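Local structure of metazoan TIR-STING fusion (Crassostrea gigas, 6WT6) at residues V24-H27 against P28-Y31; G173-A176 against H177-W181; T285-E288 against M289-N292; L297-R300 against E301-Q305. The protein is an oyster protein that fuses a TIR domain to a STING ligand-binding domain in a single chain, here assembled from two copies. All blocks are in the same frame, centred on the assembly; numbering follows the deposited sequence.

The four contacts come one after another along the chain. Contact 1 belongs to the loop that enters strand 31-36 of the parallel TIR sheet, and it stands apart: its centre is 27 to 31 Å from the centres of the other three, with no touch between them. Contacts 2, 3 and 4 cluster in the STING ligand-binding domain, their centres 9 to 15 Å apart, at the start of helix 176-204, along helix 284-291 and at the start of helix 299-319. Every pair among these three touches, so the starts of two helices and the short third helix meet in one packed corner. All three also reach the second subunit, which places that corner at the subunit interface.

Contact 1 of 4, residues V24-H27 against P28-Y31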
loop_
_atom_site.group_PDB
_atom_site.type_symbol
_atom_site.label_atom_id
_atom_site.label_comp_id
_atom_site.label_asym_id
_atom_site.label_seq_id
_atom_site.Cartn_x
_atom_site.Cartn_y
_atom_site.Cartn_z
ATOM N N VAL A 24 -30.786 -0.035 10.689
ATOM C CA VAL A 24 -30.353 1.256 11.208
ATOM C C VAL A 24 -28.892 1.462 10.833
ATOM O O VAL A 24 -28.072 0.540 10.938
ATOM C CB VAL A 24 -30.565 1.321 12.730
ATOM C CG1 VAL A 24 -30.498 2.758 13.222
ATOM C CG2 VAL A 24 -31.896 0.698 13.092
ATOM N N LEU A 25 -28.556 2.668 10.387
ATOM C CA LEU A 25 -27.246 2.922 9.805
ATOM C C LEU A 25 -26.244 3.393 10.855
ATOM O O LEU A 25 -26.603 4.039 11.842
ATOM C CB LEU A 25 -27.353 3.955 8.685
ATOM C CG LEU A 25 -28.151 3.487 7.467
ATOM C CD1 LEU A 25 -28.217 4.585 6.416
ATOM C CD2 LEU A 25 -27.554 2.207 6.887
ATOM N N ARG A 26 -24.972 3.075 10.611
ATOM C CA ARG A 26 -23.890 3.315 11.561
ATOM C C ARG A 26 -23.482 4.785 11.589
ATOM O O ARG A 26 -24.240 5.655 11.154
ATOM C CB ARG A 26 -22.687 2.432 11.209
ATOM C CG ARG A 26 -21.790 2.041 12.382
ATOM C CD ARG A 26 -20.590 1.241 11.894
ATOM N NE ARG A 26 -20.027 1.809 10.670
ATOM C CZ ARG A 26 -19.037 1.261 9.971
ATOM N NH1 ARG A 26 -18.487 0.122 10.373
ATOM N NH2 ARG A 26 -18.595 1.850 8.868
ATOM N N HIS A 27 -22.278 5.071 12.097
ATOM C CA HIS A 27 -21.835 6.461 12.210
ATOM C C HIS A 27 -21.584 7.100 10.849
ATOM O O HIS A 27 -22.181 8.148 10.562
ATOM C CB HIS A 27 -20.613 6.544 13.126
ATOM C CG HIS A 27 -19.666 7.651 12.780
ATOM N ND1 HIS A 27 -20.065 8.965 12.659
ATOM C CD2 HIS A 27 -18.332 7.639 12.542
ATOM C CE1 HIS A 27 -19.019 9.713 12.355
ATOM N NE2 HIS A 27 -17.956 8.933 12.280
ATOM N N PRO A 28 -20.723 6.550 9.981
ATOM C CA PRO A 28 -20.488 7.230 8.698
ATOM C C PRO A 28 -21.650 7.090 7.733
ATOM O O PRO A 28 -21.853 7.973 6.892
ATOM C CB PRO A 28 -19.224 6.541 8.171
ATOM C CG PRO A 28 -19.311 5.170 8.718
ATOM C CD PRO A 28 -19.950 5.296 10.077
ATOM N N HIS A 29 -22.435 6.021 7.846
ATOM C CA HIS A 29 -23.467 5.740 6.857
ATOM C C HIS A 29 -24.674 6.653 7.037
ATOM O O HIS A 29 -25.180 6.829 8.151
ATOM C CB HIS A 29 -23.897 4.276 6.947
ATOM C CG HIS A 29 -22.788 3.301 6.700
ATOM N ND1 HIS A 29 -22.814 2.011 7.185
ATOM C CD2 HIS A 29 -21.621 3.426 6.024
ATOM C CE1 HIS A 29 -21.713 1.382 6.817
ATOM N NE2 HIS A 29 -20.972 2.218 6.112
ATOM N N VAL A 30 -25.131 7.236 5.928
ATOM C CA VAL A 30 -26.360 8.022 5.896
ATOM C C VAL A 30 -27.234 7.521 4.751
ATOM O O VAL A 30 -28.384 7.945 4.600
ATOM C CB VAL A 30 -26.073 9.529 5.756
ATOM C CG1 VAL A 30 -25.212 10.026 6.911
ATOM C CG2 VAL A 30 -25.409 9.826 4.429
ATOM N N TYR A 31 -26.691 6.619 3.936
ATOM C CA TYR A 31 -27.438 5.961 2.874
ATOM C C TYR A 31 -27.275 4.454 2.995
ATOM O O TYR A 31 -26.214 3.962 3.387
ATOM C CB TYR A 31 -26.978 6.395 1.473
ATOM C CG TYR A 31 -26.878 7.885 1.260
ATOM C CD1 TYR A 31 -28.016 8.674 1.184
ATOM C CD2 TYR A 31 -25.642 8.499 1.105
ATOM C CE1 TYR A 31 -27.928 10.039 0.979
ATOM C CE2 TYR A 31 -25.542 9.862 0.898
ATOM C CZ TYR A 31 -26.689 10.628 0.837
ATOM O OH TYR A 31 -26.589 11.986 0.632
#
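Between R26 and H29, whose CA atoms come within 5.3 Å, the chain reverses through H27 and P28, both in helical backbone conformation, in a turn whose two arms share no hydrogen bond. P28 suits the bend because its ring restricts phi to about the value needed there, and its CA lies over one face of the H27 imidazole.

The side chains of R26 and H29 rise from the two arms and stack. The guanidinium packs against the imidazole with centres 4.7 Å apart and planes inclined by 24°. A bend at chi3 (42°) in the otherwise extended R26 chain brings the planar group alongside the H29 ring. P28 lies next to it: its CG meets the edge of the guanidinium, 3.4 Å from R26 NH2, while its CD lies 3.5 Å from R26 NE.

This reverse turn, in the loop before strand 31-36, leads into the four-stranded parallel sheet of the TIR domain. V30 and Y31 already make backbone hydrogen bonds with C83, next to strand 84-91.

L25, just before the turn, adds an apolar contact. Its CB lies 3.9 Å from H29 CB, and its CD1 reaches past it to the backbone, 3.5 Å from V30 C; a branched aliphatic chain can follow that path without needing a polar partner. At the bend, the exposed H27 packs on D318 of the second subunit.

Contact 2 of 4, residues G173-A176 against H177-W181; sequences GNLA and HGFAW
L175 and F179, four residues apart, lie next to each other with their side chains directed alike. F179 can be followed outward from its backbone, whose N donates to L175 O at 3.0 Å in a nearly straight bond. Its CB rests 3.4 Å from the same carbonyl oxygen, and CG stays equally close to it. With chi1 at -77°, CG is anti to the carbonyl carbon, which turns the ring back toward the start of the helix. Farther out, CE2 lies 3.8 Å from L175 CB, which sits over one face of the ring in a CH-pi contact, offset toward the rim. At the tip, CZ meets L175 CD1 and, beyond the turn, T285 of helix 284-291. A flat aromatic ring suits this place, since one face takes the leucine while its far end reaches the next helix.

The polar groups at the helix start are met in several ways. N174 OD1 accepts a weak but straight capping bond from A176 N (3.4 Å, 169°). Water 1 donates to N174 O and accepts from G178 N at 3.0 Å; water 2 accepts from H177 N. These waters serve amides that have no preceding helical turn to receive them. Q305 of helix 299-319 holds the incoming loop, with OE1 accepting from L175 N and NE2 donating to G173 O.

F179 also packs on G178 of the second subunit. The whole is a capped helix N-terminus, opening the long interface helix of the STING ligand-binding domain.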
loop_
_atom_site.group_PDB
_atom_site.type_symbol
_atom_site.label_atom_id
_atom_site.label_comp_id
_atom_site.label_asym_id
_atom_site.label_seq_id
_atom_site.Cartn_x
_atom_site.Cartn_y
_atom_site.Cartn_z
ATOM N N GLY A 173 -6.169 -4.752 3.125
ATOM C CA GLY A 173 -5.684 -5.189 1.831
ATOM C C GLY A 173 -4.170 -5.319 1.831
ATOM O O GLY A 173 -3.506 -5.234 2.865
ATOM N N ASN A 174 -3.619 -5.529 0.639
ATOM C CA ASN A 174 -2.173 -5.666 0.521
ATOM C C ASN A 174 -1.496 -4.328 0.803
ATOM O O ASN A 174 -1.873 -3.294 0.243
ATOM C CB ASN A 174 -1.786 -6.184 -0.867
ATOM C CG ASN A 174 -0.339 -6.667 -0.929
ATOM O OD1 ASN A 174 0.296 -6.904 0.101
ATOM N ND2 ASN A 174 0.186 -6.816 -2.140
ATOM N N LEU A 175 -0.500 -4.353 1.689
ATOM C CA LEU A 175 0.246 -3.168 2.094
ATOM C C LEU A 175 1.548 -2.988 1.324
ATOM O O LEU A 175 2.142 -1.904 1.389
ATOM C CB LEU A 175 0.564 -3.230 3.602
ATOM C CG LEU A 175 -0.608 -3.339 4.579
ATOM C CD1 LEU A 175 -0.134 -3.764 5.964
ATOM C CD2 LEU A 175 -1.347 -2.009 4.655
ATOM N N ALA A 176 1.989 -4.013 0.585
ATOM C CA ALA A 176 3.333 -4.018 0.012
ATOM C C ALA A 176 3.593 -2.791 -0.856
ATOM O O ALA A 176 4.579 -2.072 -0.658
ATOM C CB ALA A 176 3.548 -5.299 -0.796
ATOM N N HIS A 177 2.712 -2.531 -1.824
ATOM C CA HIS A 177 3.018 -1.526 -2.837
ATOM C C HIS A 177 2.988 -0.117 -2.263
ATOM O O HIS A 177 3.845 0.710 -2.596
ATOM C CB HIS A 177 2.054 -1.664 -4.015
ATOM C CG HIS A 177 2.342 -2.851 -4.879
ATOM N ND1 HIS A 177 2.994 -2.750 -6.089
ATOM C CD2 HIS A 177 2.098 -4.170 -4.689
ATOM C CE1 HIS A 177 3.122 -3.955 -6.616
ATOM N NE2 HIS A 177 2.589 -4.834 -5.786
ATOM N N GLY A 178 2.017 0.179 -1.400
ATOM C CA GLY A 178 1.992 1.487 -0.768
ATOM C C GLY A 178 3.210 1.726 0.101
ATOM O O GLY A 178 3.842 2.783 0.030
ATOM N N PHE A 179 3.561 0.738 0.931
ATOM C CA PHE A 179 4.757 0.847 1.762
ATOM C C PHE A 179 6.005 1.011 0.904
ATOM O O PHE A 179 6.805 1.929 1.124
ATOM C CB PHE A 179 4.895 -0.385 2.666
ATOM C CG PHE A 179 3.975 -0.384 3.865
ATOM C CD1 PHE A 179 3.169 0.706 4.148
ATOM C CD2 PHE A 179 3.936 -1.475 4.719
ATOM C CE1 PHE A 179 2.329 0.697 5.252
ATOM C CE2 PHE A 179 3.100 -1.484 5.828
ATOM C CZ PHE A 179 2.297 -0.398 6.092
ATOM N N ALA A 180 6.183 0.131 -0.089
ATOM C CA ALA A 180 7.429 0.095 -0.852
ATOM C C ALA A 180 7.609 1.352 -1.699
ATOM O O ALA A 180 8.668 1.990 -1.658
ATOM C CB ALA A 180 7.471 -1.156 -1.731
ATOM N N TRP A 181 6.596 1.720 -2.485
ATOM C CA TRP A 181 6.721 2.916 -3.319
ATOM C C TRP A 181 6.843 4.176 -2.469
ATOM O O TRP A 181 7.600 5.091 -2.812
ATOM C CB TRP A 181 5.535 3.027 -4.278
ATOM C CG TRP A 181 5.606 2.066 -5.430
ATOM C CD1 TRP A 181 4.855 0.941 -5.607
ATOM C CD2 TRP A 181 6.485 2.143 -6.560
ATOM N NE1 TRP A 181 5.206 0.316 -6.780
ATOM C CE2 TRP A 181 6.205 1.033 -7.383
ATOM C CE3 TRP A 181 7.479 3.045 -6.956
ATOM C CZ2 TRP A 181 6.883 0.799 -8.579
ATOM C CZ3 TRP A 181 8.151 2.810 -8.145
ATOM C CH2 TRP A 181 7.848 1.697 -8.942
HETATM O O HOH W 1 -0.682 -0.851 -0.600
HETATM O O HOH W 2 0.009 -3.870 -2.306
#

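Contact 3 of 4, residues T285-E288 against M289-N292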
loop_
_atom_site.group_PDB
_atom_site.type_symbol
_atom_site.label_atom_id
_atom_site.label_comp_id
_atom_site.label_asym_id
_atom_site.label_seq_id
_atom_site.Cartn_x
_atom_site.Cartn_y
_atom_site.Cartn_z
ATOM N N THR A 285 4.667 -0.198 11.346
ATOM C CA THR A 285 3.224 -0.072 11.183
ATOM C C THR A 285 2.539 -1.431 11.261
ATOM O O THR A 285 1.467 -1.557 11.865
ATOM C CB THR A 285 2.920 0.618 9.851
ATOM O OG1 THR A 285 3.326 1.988 9.930
ATOM C CG2 THR A 285 1.435 0.545 9.513
ATOM N N MET A 286 3.148 -2.463 10.668
ATOM C CA MET A 286 2.558 -3.796 10.723
ATOM C C MET A 286 2.555 -4.348 12.146
ATOM O O MET A 286 1.616 -5.046 12.541
ATOM C CB MET A 286 3.297 -4.736 9.770
ATOM C CG MET A 286 2.949 -4.507 8.299
ATOM S SD MET A 286 3.965 -5.450 7.142
ATOM C CE MET A 286 5.525 -4.580 7.250
ATOM N N PHE A 287 3.592 -4.049 12.934
ATOM C CA PHE A 287 3.571 -4.424 14.343
ATOM C C PHE A 287 2.439 -3.723 15.078
ATOM O O PHE A 287 1.729 -4.345 15.876
ATOM C CB PHE A 287 4.910 -4.101 15.008
ATOM C CG PHE A 287 4.865 -4.158 16.506
ATOM C CD1 PHE A 287 4.748 -5.372 17.158
ATOM C CD2 PHE A 287 4.934 -2.997 17.263
ATOM C CE1 PHE A 287 4.702 -5.430 18.536
ATOM C CE2 PHE A 287 4.890 -3.051 18.648
ATOM C CZ PHE A 287 4.778 -4.268 19.284
ATOM N N GLU A 288 2.246 -2.430 14.815
ATOM C CA GLU A 288 1.166 -1.706 15.474
ATOM C C GLU A 288 -0.198 -2.241 15.052
ATOM O O GLU A 288 -1.103 -2.371 15.885
ATOM C CB GLU A 288 1.289 -0.208 15.188
ATOM C CG GLU A 288 2.196 0.508 16.183
ATOM C CD GLU A 288 2.724 1.834 15.673
ATOM O OE1 GLU A 288 2.722 2.056 14.441
ATOM O OE2 GLU A 288 3.149 2.658 16.511
ATOM N N MET A 289 -0.354 -2.589 13.772
ATOM C CA MET A 289 -1.624 -3.129 13.291
ATOM C C MET A 289 -1.932 -4.477 13.932
ATOM O O MET A 289 -3.082 -4.750 14.296
ATOM C CB MET A 289 -1.598 -3.254 11.763
ATOM C CG MET A 289 -1.549 -1.922 11.016
ATOM S SD MET A 289 -1.346 -2.111 9.227
ATOM C CE MET A 289 -2.912 -2.842 8.774
ATOM N N GLU A 290 -0.919 -5.338 14.070
ATOM C CA GLU A 290 -1.116 -6.627 14.729
ATOM C C GLU A 290 -1.537 -6.438 16.181
ATOM O O GLU A 290 -2.478 -7.081 16.658
ATOM C CB GLU A 290 0.168 -7.456 14.648
ATOM C CG GLU A 290 0.129 -8.755 15.450
ATOM C CD GLU A 290 1.513 -9.329 15.713
ATOM O OE1 GLU A 290 2.431 -8.553 16.059
ATOM O OE2 GLU A 290 1.685 -10.558 15.568
ATOM N N GLN A 291 -0.855 -5.542 16.895
ATOM C CA GLN A 291 -1.155 -5.309 18.301
ATOM C C GLN A 291 -2.503 -4.633 18.511
ATOM O O GLN A 291 -3.029 -4.667 19.627
ATOM C CB GLN A 291 -0.046 -4.471 18.935
ATOM C CG GLN A 291 1.272 -5.205 19.010
ATOM C CD GLN A 291 1.107 -6.602 19.587
ATOM O OE1 GLN A 291 0.740 -6.768 20.754
ATOM N NE2 GLN A 291 1.354 -7.615 18.762
ATOM N N ASN A 292 -3.071 -4.025 17.478
ATOM C CA ASN A 292 -4.350 -3.343 17.612
ATOM C C ASN A 292 -5.480 -4.351 17.448
ATOM O O ASN A 292 -5.552 -5.051 16.431
ATOM C CB ASN A 292 -4.466 -2.223 16.584
ATOM C CG ASN A 292 -5.525 -1.207 16.952
ATOM O OD1 ASN A 292 -6.721 -1.491 16.897
ATOM N ND2 ASN A 292 -5.089 -0.007 17.327
#
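F287 and Q291 meet one turn apart along the short helix 284-291 of the STING ligand-binding domain, where the alpha-helix gives way to a loop at N292.

The backbone bonds are regular until that exit. M289 N donates to T285 O at 2.8 Å, and E290 and Q291 follow on M286 and F287. The last step, from N292 N to E288 O, is weak and bent (123°), as the chain is leaving helical geometry.

Apolar contact is of two kinds. Q291 CG lies over one face of the F287 ring, 3.9 Å from its centroid, in a CH-pi contact. F287 is turned with CG anti to its own backbone nitrogen (chi1 167°), and Q291 folds at chi2, so that its amide lies nearly parallel to the ring, 16° apart. Glutamine suits this exposed edge by offering methylene to the ring while its NE2 can still turn to the E290 carboxylate. On the buried side, M289 SD comes 3.9 Å from T285 CG2; the flexible thioether side chain fits among V172 and L297 of its own chain and Y185 of the second subunit.

The polar end of E290 joins this helix to helix 299-319. OE1 forms a salt bridge with K302 NZ and OE2 accepts from T299 OG1, the two partners holding the carboxylate in place. OE1 also takes a weak bond from Q291 NE2, at 3.1 Å.

Contact 4 of 4, residues L297-R300 against E301-Q305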
loop_
_atom_site.group_PDB
_atom_site.type_symbol
_atom_site.label_atom_id
_atom_site.label_comp_id
_atom_site.label_asym_id
_atom_site.label_seq_id
_atom_site.Cartn_x
_atom_site.Cartn_y
_atom_site.Cartn_z
ATOM N N LEU A 297 -5.422 -7.503 11.319
ATOM C CA LEU A 297 -4.139 -8.087 10.950
ATOM C C LEU A 297 -3.626 -8.909 12.118
ATOM O O LEU A 297 -3.509 -8.399 13.237
ATOM C CB LEU A 297 -3.105 -7.017 10.581
ATOM C CG LEU A 297 -1.769 -7.540 10.040
ATOM C CD1 LEU A 297 -1.817 -7.679 8.525
ATOM C CD2 LEU A 297 -0.613 -6.644 10.460
ATOM N N GLN A 298 -3.319 -10.169 11.860
ATOM C CA GLN A 298 -2.804 -11.068 12.876
ATOM C C GLN A 298 -1.412 -11.532 12.466
ATOM O O GLN A 298 -0.890 -11.132 11.427
ATOM C CB GLN A 298 -3.770 -12.233 13.097
ATOM C CG GLN A 298 -5.144 -11.756 13.540
ATOM C CD GLN A 298 -5.986 -12.857 14.147
ATOM O OE1 GLN A 298 -5.957 -14.002 13.696
ATOM N NE2 GLN A 298 -6.744 -12.514 15.182
ATOM N N THR A 299 -0.819 -12.391 13.296
ATOM C CA THR A 299 0.604 -12.704 13.158
ATOM C C THR A 299 0.931 -13.277 11.786
ATOM O O THR A 299 1.923 -12.886 11.159
ATOM C CB THR A 299 1.038 -13.685 14.248
ATOM O OG1 THR A 299 0.646 -13.186 15.534
ATOM C CG2 THR A 299 2.549 -13.862 14.211
ATOM N N ARG A 300 0.124 -14.225 11.308
ATOM C CA ARG A 300 0.444 -14.870 10.041
ATOM C C ARG A 300 0.415 -13.867 8.895
ATOM O O ARG A 300 1.290 -13.890 8.020
ATOM C CB ARG A 300 -0.517 -16.027 9.779
ATOM C CG ARG A 300 -0.117 -16.878 8.587
ATOM C CD ARG A 300 -1.083 -18.026 8.369
ATOM N NE ARG A 300 -2.431 -17.552 8.081
ATOM C CZ ARG A 300 -3.519 -18.310 8.155
ATOM N NH1 ARG A 300 -3.421 -19.584 8.515
ATOM N NH2 ARG A 300 -4.709 -17.793 7.877
ATOM N N GLU A 301 -0.568 -12.962 8.896
ATOM C CA GLU A 301 -0.625 -11.938 7.859
ATOM C C GLU A 301 0.491 -10.918 8.027
ATOM O O GLU A 301 0.967 -10.359 7.033
ATOM C CB GLU A 301 -1.982 -11.233 7.865
ATOM C CG GLU A 301 -3.167 -12.159 7.737
ATOM C CD GLU A 301 -3.791 -12.468 9.080
ATOM O OE1 GLU A 301 -4.386 -11.548 9.692
ATOM O OE2 GLU A 301 -3.662 -13.630 9.522
ATOM N N LYS A 302 0.921 -10.664 9.267
ATOM C CA LYS A 302 2.055 -9.769 9.468
ATOM C C LYS A 302 3.290 -10.292 8.742
ATOM O O LYS A 302 4.030 -9.520 8.123
ATOM C CB LYS A 302 2.336 -9.592 10.960
ATOM C CG LYS A 302 3.439 -8.582 11.244
ATOM C CD LYS A 302 3.694 -8.382 12.725
ATOM C CE LYS A 302 4.427 -9.566 13.334
ATOM N NZ LYS A 302 4.835 -9.290 14.742
ATOM N N TYR A 303 3.511 -11.607 8.785
ATOM C CA TYR A 303 4.650 -12.189 8.082
ATOM C C TYR A 303 4.450 -12.148 6.572
ATOM O O TYR A 303 5.379 -11.821 5.828
ATOM C CB TYR A 303 4.878 -13.625 8.554
ATOM C CG TYR A 303 5.263 -13.741 10.012
ATOM C CD1 TYR A 303 5.987 -12.738 10.639
ATOM C CD2 TYR A 303 4.904 -14.856 10.757
ATOM C CE1 TYR A 303 6.344 -12.838 11.965
ATOM C CE2 TYR A 303 5.258 -14.965 12.091
ATOM C CZ TYR A 303 5.977 -13.951 12.688
ATOM O OH TYR A 303 6.338 -14.045 14.010
ATOM N N VAL A 304 3.243 -12.474 6.103
ATOM C CA VAL A 304 2.976 -12.488 4.666
ATOM C C VAL A 304 3.083 -11.082 4.087
ATOM O O VAL A 304 3.750 -10.862 3.067
ATOM C CB VAL A 304 1.599 -13.114 4.382
ATOM C CG1 VAL A 304 1.181 -12.843 2.945
ATOM C CG2 VAL A 304 1.633 -14.610 4.662
ATOM N N GLN A 305 2.418 -10.114 4.726
ATOM C CA GLN A 305 2.493 -8.725 4.278
ATOM C C GLN A 305 3.933 -8.226 4.248
ATOM O O GLN A 305 4.345 -7.547 3.299
ATOM C CB GLN A 305 1.647 -7.829 5.185
ATOM C CG GLN A 305 0.147 -8.097 5.138
ATOM C CD GLN A 305 -0.571 -7.307 4.063
ATOM O OE1 GLN A 305 0.051 -6.752 3.156
ATOM N NE2 GLN A 305 -1.895 -7.242 4.166
#
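E301 folds its carboxylate back to the start of its own helix, where OE1 accepts from Q298 N at 2.8 Å. A bend at chi2 (98°) brings it there, and the N-H arrives from above the carboxylate plane, 53° out of it. OE2 hangs near Q298 CB, and R300 NE, at 4.4 Å, is too far for a salt bridge.

Q298 is the N-cap of helix 299-319, so the bond from its amide to the third helical residue is one half of a capping box. An acidic side chain suits this place, as its charge probably interacts well with the helix dipole. Regular backbone bonds then begin, with K302 N donating to Q298 O.

Apolar packing lies in two places. L297 CD1 touches E301 CB at 3.6 Å and Q305 CG at 3.9 Å, a leucine lying along the first turn of the helix. Elsewhere on that turn, T299 and Y303 lie next to each other: the methyl CG2 is 3.6 Å from Y303 CE2, while T299 O stands 3.5 Å above one face of the ring, toward its rim. Y303 also packs on F103 of the second subunit, and R300 and V304 on its K102.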